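Local atomic coordinates of RND efflux system, outer membrane lipoprotein, NodT family (Burkholderia mallei, PDB entry 6U94), a protein that probably serves as the outer membrane channel component of an RND-type efflux system, giving exported compounds a way out of the cell. Residues Ala56-Leu61 with Glu169-Tyr174; Asp80-Leu85 with Glu240-Val245; Ala272-Thr277 with Thr311-Leu316. All coordinates share one frame; numbering follows the deposited sequence.

Contact 1. Residues Ala56-Leu61 with Glu169-Tyr174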
loop_
_atom_site.group_PDB
_atom_site.type_symbol
_atom_site.label_atom_id
_atom_site.label_comp_id
_atom_site.label_asym_id
_atom_site.label_seq_id
_atom_site.Cartn_x
_atom_site.Cartn_y
_atom_site.Cartn_z
ATOM N N ALA A 56 4.819 -18.242 -0.096
ATOM C CA ALA A 56 3.928 -19.395 -0.026
ATOM C C ALA A 56 2.877 -19.220 1.061
ATOM O O ALA A 56 1.699 -19.530 0.851
ATOM C CB ALA A 56 4.742 -20.669 0.213
ATOM N N GLN A 57 3.283 -18.727 2.234
ATOM C CA GLN A 57 2.321 -18.511 3.310
ATOM C C GLN A 57 1.290 -17.459 2.922
ATOM O O GLN A 57 0.092 -17.624 3.181
ATOM C CB GLN A 57 3.045 -18.105 4.593
ATOM C CG GLN A 57 2.123 -17.925 5.784
ATOM C CD GLN A 57 1.326 -19.180 6.094
ATOM O OE1 GLN A 57 1.885 -20.199 6.501
ATOM N NE2 GLN A 57 0.014 -19.114 5.895
ATOM N N LEU A 58 1.740 -16.368 2.295
ATOM C CA LEU A 58 0.811 -15.344 1.828
ATOM C C LEU A 58 -0.152 -15.908 0.790
ATOM O O LEU A 58 -1.346 -15.587 0.800
ATOM C CB LEU A 58 1.585 -14.156 1.260
ATOM C CG LEU A 58 0.740 -13.052 0.619
ATOM C CD1 LEU A 58 -0.251 -12.481 1.618
ATOM C CD2 LEU A 58 1.623 -11.956 0.060
ATOM N N GLN A 59 0.350 -16.760 -0.109
ATOM C CA GLN A 59 -0.521 -17.388 -1.097
ATOM C C GLN A 59 -1.591 -18.238 -0.428
ATOM O O GLN A 59 -2.729 -18.309 -0.908
ATOM C CB GLN A 59 0.304 -18.238 -2.065
ATOM C CG GLN A 59 1.086 -17.448 -3.096
ATOM C CD GLN A 59 1.621 -18.328 -4.212
ATOM O OE1 GLN A 59 1.620 -19.555 -4.103
ATOM N NE2 GLN A 59 2.073 -17.705 -5.295
ATOM N N GLN A 60 -1.245 -18.894 0.680
ATOM C CA GLN A 60 -2.216 -19.730 1.379
ATOM C C GLN A 60 -3.338 -18.891 1.979
ATOM O O GLN A 60 -4.511 -19.275 1.912
ATOM C CB GLN A 60 -1.516 -20.547 2.465
ATOM C CG GLN A 60 -2.448 -21.413 3.294
ATOM C CD GLN A 60 -1.710 -22.238 4.331
ATOM O OE1 GLN A 60 -0.489 -22.141 4.466
ATOM N NE2 GLN A 60 -2.449 -23.059 5.069
ATOM N N LEU A 61 -2.997 -17.739 2.560
ATOM C CA LEU A 61 -4.009 -16.895 3.188
ATOM C C LEU A 61 -4.994 -16.351 2.161
ATOM O O LEU A 61 -6.206 -16.320 2.408
ATOM C CB LEU A 61 -3.332 -15.751 3.943
ATOM C CG LEU A 61 -2.478 -16.187 5.132
ATOM C CD1 LEU A 61 -1.424 -15.140 5.442
ATOM C CD2 LEU A 61 -3.358 -16.448 6.348
ATOM N N GLU A 169 -6.168 -6.642 0.391
ATOM C CA GLU A 169 -6.269 -6.368 1.819
ATOM C C GLU A 169 -5.677 -7.499 2.650
ATOM O O GLU A 169 -5.119 -7.250 3.724
ATOM C CB GLU A 169 -7.725 -6.124 2.210
ATOM C CG GLU A 169 -7.884 -5.300 3.478
ATOM C CD GLU A 169 -7.327 -3.893 3.333
ATOM O OE1 GLU A 169 -7.756 -3.169 2.410
ATOM O OE2 GLU A 169 -6.454 -3.509 4.138
ATOM N N VAL A 170 -5.785 -8.742 2.176
ATOM C CA VAL A 170 -5.126 -9.852 2.859
ATOM C C VAL A 170 -3.613 -9.685 2.801
ATOM O O VAL A 170 -2.907 -9.931 3.787
ATOM C CB VAL A 170 -5.569 -11.196 2.251
ATOM C CG1 VAL A 170 -4.731 -12.336 2.809
ATOM C CG2 VAL A 170 -7.050 -11.441 2.518
ATOM N N ALA A 171 -3.093 -9.256 1.648
ATOM C CA ALA A 171 -1.649 -9.103 1.494
ATOM C C ALA A 171 -1.122 -7.964 2.358
ATOM O O ALA A 171 -0.107 -8.114 3.048
ATOM C CB ALA A 171 -1.296 -8.872 0.025
ATOM N N ASN A 172 -1.800 -6.815 2.334
ATOM C CA ASN A 172 -1.334 -5.680 3.123
ATOM C C ASN A 172 -1.432 -5.954 4.617
ATOM O O ASN A 172 -0.647 -5.403 5.397
ATOM C CB ASN A 172 -2.125 -4.423 2.767
ATOM C CG ASN A 172 -1.553 -3.173 3.413
ATOM O OD1 ASN A 172 -0.535 -2.643 2.964
ATOM N ND2 ASN A 172 -2.204 -2.694 4.466
ATOM N N THR A 173 -2.379 -6.796 5.033
ATOM C CA THR A 173 -2.523 -7.104 6.453
ATOM C C THR A 173 -1.446 -8.073 6.929
ATOM O O THR A 173 -0.908 -7.911 8.030
ATOM C CB THR A 173 -3.915 -7.672 6.728
ATOM O OG1 THR A 173 -4.900 -6.723 6.307
ATOM C CG2 THR A 173 -4.104 -7.943 8.209
ATOM N N TYR A 174 -1.126 -9.086 6.121
ATOM C CA TYR A 174 -0.075 -10.026 6.502
ATOM C C TYR A 174 1.298 -9.370 6.431
ATOM O O TYR A 174 2.167 -9.643 7.267
ATOM C CB TYR A 174 -0.130 -11.265 5.610
ATOM C CG TYR A 174 0.949 -12.288 5.895
ATOM C CD1 TYR A 174 0.938 -13.030 7.068
ATOM C CD2 TYR A 174 1.971 -12.522 4.982
ATOM C CE1 TYR A 174 1.918 -13.972 7.329
ATOM C CE2 TYR A 174 2.956 -13.461 5.234
ATOM C CZ TYR A 174 2.925 -14.183 6.409
ATOM O OH TYR A 174 3.905 -15.117 6.661
#
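Two helices of the alpha-helical part of this outer membrane factor pack here: the short N-terminal helix 56-67 lies obliquely against the long helix 156-203, their segment axes coming within 9.8 Å at 136° between N-to-C directions. No hydrogen bond or salt bridge joins the segments; apolar packing and one CH-pi contact do the work. The apolar part is carried by two leucines. Leu58, with CG anti to its backbone N (chi1 175°), reaches over with CD1, which rests 3.7 Å from CA of Ala171 and also meets the CB of that alanine and CD2 of Tyr174. Leu61 CB lies 3.9 Å from CG1 of Val170. Leu61 takes a different first torsion, CG anti to the carbonyl carbon, which carries its CD1 to the tyrosine. The CH-pi contact follows from this: Leu61 CD1 sits over one face of the Tyr174 ring, 3.9 Å from its centroid and 26° off the normal, shifted toward CG and CD1 of the ring. Asn172, whose CB points away from helix 56-67, hydrogen-bonds Thr446. Val255 of helix 253-256 adds to the packing on Gln57 and Leu61. Tyr174, CG anti to its backbone N, extends across the gap, and its buried hydroxyl has no polar partner in the model; the Tyr174 OH atom lies 3.4 Å from CG of Gln57.

Contact 2. Residues Asp80-Leu85 with Glu240-Val245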
loop_
_atom_site.group_PDB
_atom_site.type_symbol
_atom_site.label_atom_id
_atom_site.label_comp_id
_atom_site.label_asym_id
_atom_site.label_seq_id
_atom_site.Cartn_x
_atom_site.Cartn_y
_atom_site.Cartn_z
ATOM N N ASP A 80 -14.383 -4.165 5.325
ATOM C CA ASP A 80 -14.622 -2.923 6.052
ATOM C C ASP A 80 -14.251 -3.068 7.522
ATOM O O ASP A 80 -13.627 -2.172 8.104
ATOM C CB ASP A 80 -16.085 -2.508 5.907
ATOM C CG ASP A 80 -16.242 -1.059 5.505
ATOM O OD1 ASP A 80 -16.271 -0.779 4.286
ATOM O OD2 ASP A 80 -16.339 -0.200 6.406
ATOM N N GLU A 81 -14.630 -4.189 8.143
ATOM C CA GLU A 81 -14.310 -4.395 9.552
ATOM C C GLU A 81 -12.810 -4.558 9.763
ATOM O O GLU A 81 -12.254 -4.025 10.731
ATOM C CB GLU A 81 -15.057 -5.615 10.090
ATOM C CG GLU A 81 -14.683 -5.986 11.518
ATOM C CD GLU A 81 -15.373 -7.250 12.000
ATOM O OE1 GLU A 81 -16.163 -7.837 11.225
ATOM O OE2 GLU A 81 -15.124 -7.657 13.155
ATOM N N ALA A 82 -12.142 -5.294 8.872
ATOM C CA ALA A 82 -10.712 -5.539 9.027
ATOM C C ALA A 82 -9.918 -4.245 8.907
ATOM O O ALA A 82 -9.021 -3.981 9.714
ATOM C CB ALA A 82 -10.240 -6.561 7.993
ATOM N N ARG A 83 -10.239 -3.425 7.903
ATOM C CA ARG A 83 -9.539 -2.157 7.727
ATOM C C ARG A 83 -9.696 -1.263 8.950
ATOM O O ARG A 83 -8.746 -0.590 9.364
ATOM C CB ARG A 83 -10.051 -1.448 6.473
ATOM C CG ARG A 83 -9.594 -2.090 5.176
ATOM C CD ARG A 83 -10.396 -1.583 3.991
ATOM N NE ARG A 83 -10.407 -0.125 3.915
ATOM C CZ ARG A 83 -9.440 0.600 3.365
ATOM N NH1 ARG A 83 -8.374 0.002 2.849
ATOM N NH2 ARG A 83 -9.536 1.923 3.337
ATOM N N ALA A 84 -10.892 -1.249 9.546
ATOM C CA ALA A 84 -11.105 -0.456 10.751
ATOM C C ALA A 84 -10.295 -0.989 11.924
ATOM O O ALA A 84 -9.939 -0.225 12.828
ATOM C CB ALA A 84 -12.593 -0.422 11.107
ATOM N N LEU A 85 -9.987 -2.288 11.925
ATOM C CA LEU A 85 -9.250 -2.860 13.044
ATOM C C LEU A 85 -7.785 -2.440 13.028
ATOM O O LEU A 85 -7.218 -2.121 14.079
ATOM C CB LEU A 85 -9.366 -4.383 13.033
ATOM C CG LEU A 85 -10.647 -4.960 13.641
ATOM C CD1 LEU A 85 -10.605 -6.480 13.659
ATOM C CD2 LEU A 85 -10.865 -4.409 15.042
ATOM N N GLU A 240 -3.541 -9.511 13.520
ATOM C CA GLU A 240 -4.015 -10.888 13.531
ATOM C C GLU A 240 -5.539 -10.958 13.566
ATOM O O GLU A 240 -6.128 -11.881 12.990
ATOM C CB GLU A 240 -3.408 -11.636 14.718
ATOM C CG GLU A 240 -1.891 -11.721 14.662
ATOM C CD GLU A 240 -1.290 -12.410 15.873
ATOM O OE1 GLU A 240 -1.934 -12.413 16.944
ATOM O OE2 GLU A 240 -0.172 -12.955 15.748
ATOM N N ASN A 241 -6.191 -9.999 14.230
ATOM C CA ASN A 241 -7.650 -9.953 14.216
ATOM C C ASN A 241 -8.174 -9.673 12.813
ATOM O O ASN A 241 -9.034 -10.399 12.302
ATOM C CB ASN A 241 -8.157 -8.893 15.196
ATOM C CG ASN A 241 -8.707 -9.494 16.473
ATOM O OD1 ASN A 241 -8.285 -10.569 16.900
ATOM N ND2 ASN A 241 -9.664 -8.806 17.087
ATOM N N ALA A 242 -7.661 -8.616 12.174
ATOM C CA ALA A 242 -8.101 -8.274 10.827
ATOM C C ALA A 242 -7.791 -9.395 9.846
ATOM O O ALA A 242 -8.573 -9.657 8.923
ATOM C CB ALA A 242 -7.444 -6.967 10.376
ATOM N N LEU A 243 -6.657 -10.074 10.034
ATOM C CA LEU A 243 -6.308 -11.183 9.154
ATOM C C LEU A 243 -7.305 -12.325 9.293
ATOM O O LEU A 243 -7.688 -12.951 8.296
ATOM C CB LEU A 243 -4.888 -11.661 9.456
ATOM C CG LEU A 243 -4.196 -12.511 8.392
ATOM C CD1 LEU A 243 -4.234 -11.812 7.045
ATOM C CD2 LEU A 243 -2.760 -12.797 8.800
ATOM N N ALA A 244 -7.742 -12.607 10.524
ATOM C CA ALA A 244 -8.745 -13.645 10.732
ATOM C C ALA A 244 -10.072 -13.264 10.089
ATOM O O ALA A 244 -10.753 -14.116 9.508
ATOM C CB ALA A 244 -8.927 -13.908 12.228
ATOM N N VAL A 245 -10.453 -11.987 10.177
ATOM C CA VAL A 245 -11.678 -11.528 9.532
ATOM C C VAL A 245 -11.569 -11.664 8.019
ATOM O O VAL A 245 -12.523 -12.078 7.347
ATOM C CB VAL A 245 -11.988 -10.076 9.946
ATOM C CG1 VAL A 245 -13.181 -9.538 9.164
ATOM C CG2 VAL A 245 -12.244 -9.990 11.440
#
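Leu85 projects from helix 72-86 toward helix 211-247, and its atoms trace one end of the contact. Leu85 CB lies 4.2 Å from CB of Ala242. The first torsion (chi1 -82°) sets CG anti to the carbonyl carbon and beside the backbone N, and the extended second torsion (chi2 -176°) sends CD1 across to the other helix. There Leu85 CD1 meets CB of Asn241 at 3.8 Å and the backbone N of Ala242 at a similar distance, and this same Leu85 CD1 stands at the longer range of 4.5 Å from CG2 of Val245. The leucine thus spans a full turn of the partner, from Asn241 to Val245.

Beside it the backbones come closest at Ala82 and Ala242, whose CA atoms are 4.2 Å apart. CB of Ala242 lies 3.4 Å from the carbonyl O of Ala82, and CB of Ala82 approaches the carbonyl O of Ala242 in return. This is close antiparallel helix packing, with segment axes 8.4 Å apart and 172° between their directions, and small alanine side chains at the closest approach permit the short spacing. It belongs to the helical bundle of the outer membrane factor fold. Ala242 is also backed by Thr173 of helix 156-203 and by Tyr86.

At the other end, Val245 points into the gap. Glu81, extended beyond CG, crosses it at about a right angle and lays its carboxylate along the two methyls: Glu81 OE1 is 4.0 Å from CG1 of Val245, and OE2 is near CG2. These are van der Waals contacts of carboxylate oxygens with methyl groups, and no hydrogen bond joins the segments. Arg83 turns away from helix 211-247 and pairs with Glu169 of helix 156-203.

Contact 3. Residues Ala272-Thr277 with Thr311-Leu316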
loop_
_atom_site.group_PDB
_atom_site.type_symbol
_atom_site.label_atom_id
_atom_site.label_comp_id
_atom_site.label_asym_id
_atom_site.label_seq_id
_atom_site.Cartn_x
_atom_site.Cartn_y
_atom_site.Cartn_z
ATOM N N ALA A 272 9.000 -5.382 -16.544
ATOM C CA ALA A 272 9.231 -4.220 -17.388
ATOM C C ALA A 272 8.312 -4.259 -18.603
ATOM O O ALA A 272 8.096 -5.316 -19.202
ATOM C CB ALA A 272 10.692 -4.168 -17.832
ATOM N N GLY A 273 7.763 -3.101 -18.957
ATOM C CA GLY A 273 6.980 -2.981 -20.172
ATOM C C GLY A 273 5.551 -3.474 -20.088
ATOM O O GLY A 273 5.042 -4.034 -21.063
ATOM N N LEU A 274 4.884 -3.276 -18.959
ATOM C CA LEU A 274 3.501 -3.709 -18.834
ATOM C C LEU A 274 2.612 -2.907 -19.783
ATOM O O LEU A 274 2.665 -1.670 -19.776
ATOM C CB LEU A 274 3.020 -3.550 -17.394
ATOM C CG LEU A 274 3.606 -4.575 -16.424
ATOM C CD1 LEU A 274 3.051 -4.377 -15.024
ATOM C CD2 LEU A 274 3.334 -5.986 -16.925
ATOM N N PRO A 275 1.797 -3.566 -20.608
ATOM C CA PRO A 275 0.952 -2.822 -21.553
ATOM C C PRO A 275 -0.215 -2.134 -20.859
ATOM O O PRO A 275 -0.783 -2.642 -19.887
ATOM C CB PRO A 275 0.464 -3.906 -22.522
ATOM C CG PRO A 275 0.530 -5.179 -21.730
ATOM C CD PRO A 275 1.716 -5.021 -20.808
ATOM N N SER A 276 -0.568 -0.955 -21.377
ATOM C CA SER A 276 -1.702 -0.207 -20.847
ATOM C C SER A 276 -3.027 -0.937 -21.044
ATOM O O SER A 276 -4.001 -0.633 -20.346
ATOM C CB SER A 276 -1.765 1.172 -21.502
ATOM O OG SER A 276 -1.572 1.068 -22.903
ATOM N N THR A 277 -3.084 -1.895 -21.974
ATOM C CA THR A 277 -4.306 -2.664 -22.174
ATOM C C THR A 277 -4.678 -3.478 -20.943
ATOM O O THR A 277 -5.817 -3.946 -20.844
ATOM C CB THR A 277 -4.161 -3.588 -23.383
ATOM O OG1 THR A 277 -3.005 -4.418 -23.221
ATOM C CG2 THR A 277 -4.024 -2.772 -24.661
ATOM N N THR A 311 3.384 1.516 -22.960
ATOM C CA THR A 311 3.846 0.733 -21.826
ATOM C C THR A 311 3.666 1.540 -20.549
ATOM O O THR A 311 3.672 2.775 -20.566
ATOM C CB THR A 311 5.314 0.327 -21.989
ATOM O OG1 THR A 311 6.137 1.499 -22.108
ATOM C CG2 THR A 311 5.488 -0.556 -23.219
ATOM N N LEU A 312 3.488 0.832 -19.438
ATOM C CA LEU A 312 3.284 1.484 -18.151
ATOM C C LEU A 312 4.516 1.471 -17.258
ATOM O O LEU A 312 4.661 2.364 -16.418
ATOM C CB LEU A 312 2.122 0.825 -17.402
ATOM C CG LEU A 312 0.752 0.975 -18.060
ATOM C CD1 LEU A 312 -0.290 0.207 -17.271
ATOM C CD2 LEU A 312 0.377 2.446 -18.171
ATOM N N THR A 313 5.402 0.489 -17.410
ATOM C CA THR A 313 6.544 0.336 -16.525
ATOM C C THR A 313 7.825 0.230 -17.335
ATOM O O THR A 313 7.821 -0.210 -18.488
ATOM C CB THR A 313 6.418 -0.904 -15.625
ATOM O OG1 THR A 313 6.252 -2.073 -16.437
ATOM C CG2 THR A 313 5.234 -0.763 -14.682
ATOM N N GLY A 314 8.922 0.653 -16.711
ATOM C CA GLY A 314 10.248 0.466 -17.259
ATOM C C GLY A 314 11.018 -0.565 -16.462
ATOM O O GLY A 314 10.424 -1.482 -15.885
ATOM N N ALA A 315 12.339 -0.419 -16.410
ATOM C CA ALA A 315 13.170 -1.387 -15.711
ATOM C C ALA A 315 12.860 -1.391 -14.218
ATOM O O ALA A 315 12.639 -0.343 -13.608
ATOM C CB ALA A 315 14.646 -1.075 -15.947
ATOM N N LEU A 316 12.834 -2.593 -13.636
ATOM C CA LEU A 316 12.590 -2.793 -12.205
ATOM C C LEU A 316 11.266 -2.182 -11.755
ATOM O O LEU A 316 11.127 -1.747 -10.608
ATOM C CB LEU A 316 13.741 -2.247 -11.353
ATOM C CG LEU A 316 15.109 -2.906 -11.535
ATOM C CD1 LEU A 316 15.932 -2.179 -12.592
ATOM C CD2 LEU A 316 15.856 -2.970 -10.208
#
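Three hydrogen bonds tie the loop 272-277 to the loop 311-316. The shortest runs from Leu312 N to Leu274 O, 2.7 Å, nearly along the C=O axis of the acceptor. Gly273 N donates to Thr313 O at 2.9 Å, but this bond is bent, 140° at the hydrogen, with the donor well above the carbonyl plane. The straightest uses a side chain: Leu274 N points at Thr313 OG1, 3.1 Å away, at 174°. That hydroxyl sits between its own backbone N and carbonyl carbon, the crowded position, and it also hydrogen-bonds the carbonyl of Pro271. Weaker CA-H...O contacts extend the pairing, Ala272 CA approaching Gly314 O at 3.3 Å and Thr311 CA approaching Leu274 O. Packing follows outward. CG of Leu274 lies against Thr313 OG1, and CD1 of Leu312 touches CA of Ser276 and the carbonyl O of Pro275, both at 3.9 Å. Leu455 touches both leucines, and Phe375 of helix 362-415 touches Leu312 and Ser276, whose OG bonds to the carbonyls of Pro308 and Ile310. The segments run 163° apart, and the Leu312-Leu274 bond and a backbone bond of Ser276 with Ile310 flank Pro275 and Thr311: an isolated antiparallel beta bridge between two loops, extended by the Thr313 hydroxyl, which accepts from Leu274 N.

Overall arrangement
Contacts 1 and 2 adjoin, their centres 13 Å apart, and tie consecutive helices crosswise: 56-67 and 72-86 follow each other in the chain, as do 156-203 and 211-247. The salt bridge from Glu169 to Arg83 and the packing of Thr173 and Tyr174 on Leu243 join them. Contact 1 is the buried one, built on an aromatic ring and branched side chains at a wide, oblique crossing; contact 2 is partly buried and relies on alanines for a tighter antiparallel approach. Contact 3, also partly buried, stands apart, with its centre 25 Å and 33 Å from those of contacts 1 and 2, and joins loops through hydrogen bonds from backbone N-H groups, one of them to a threonine hydroxyl, that both helix contacts lack.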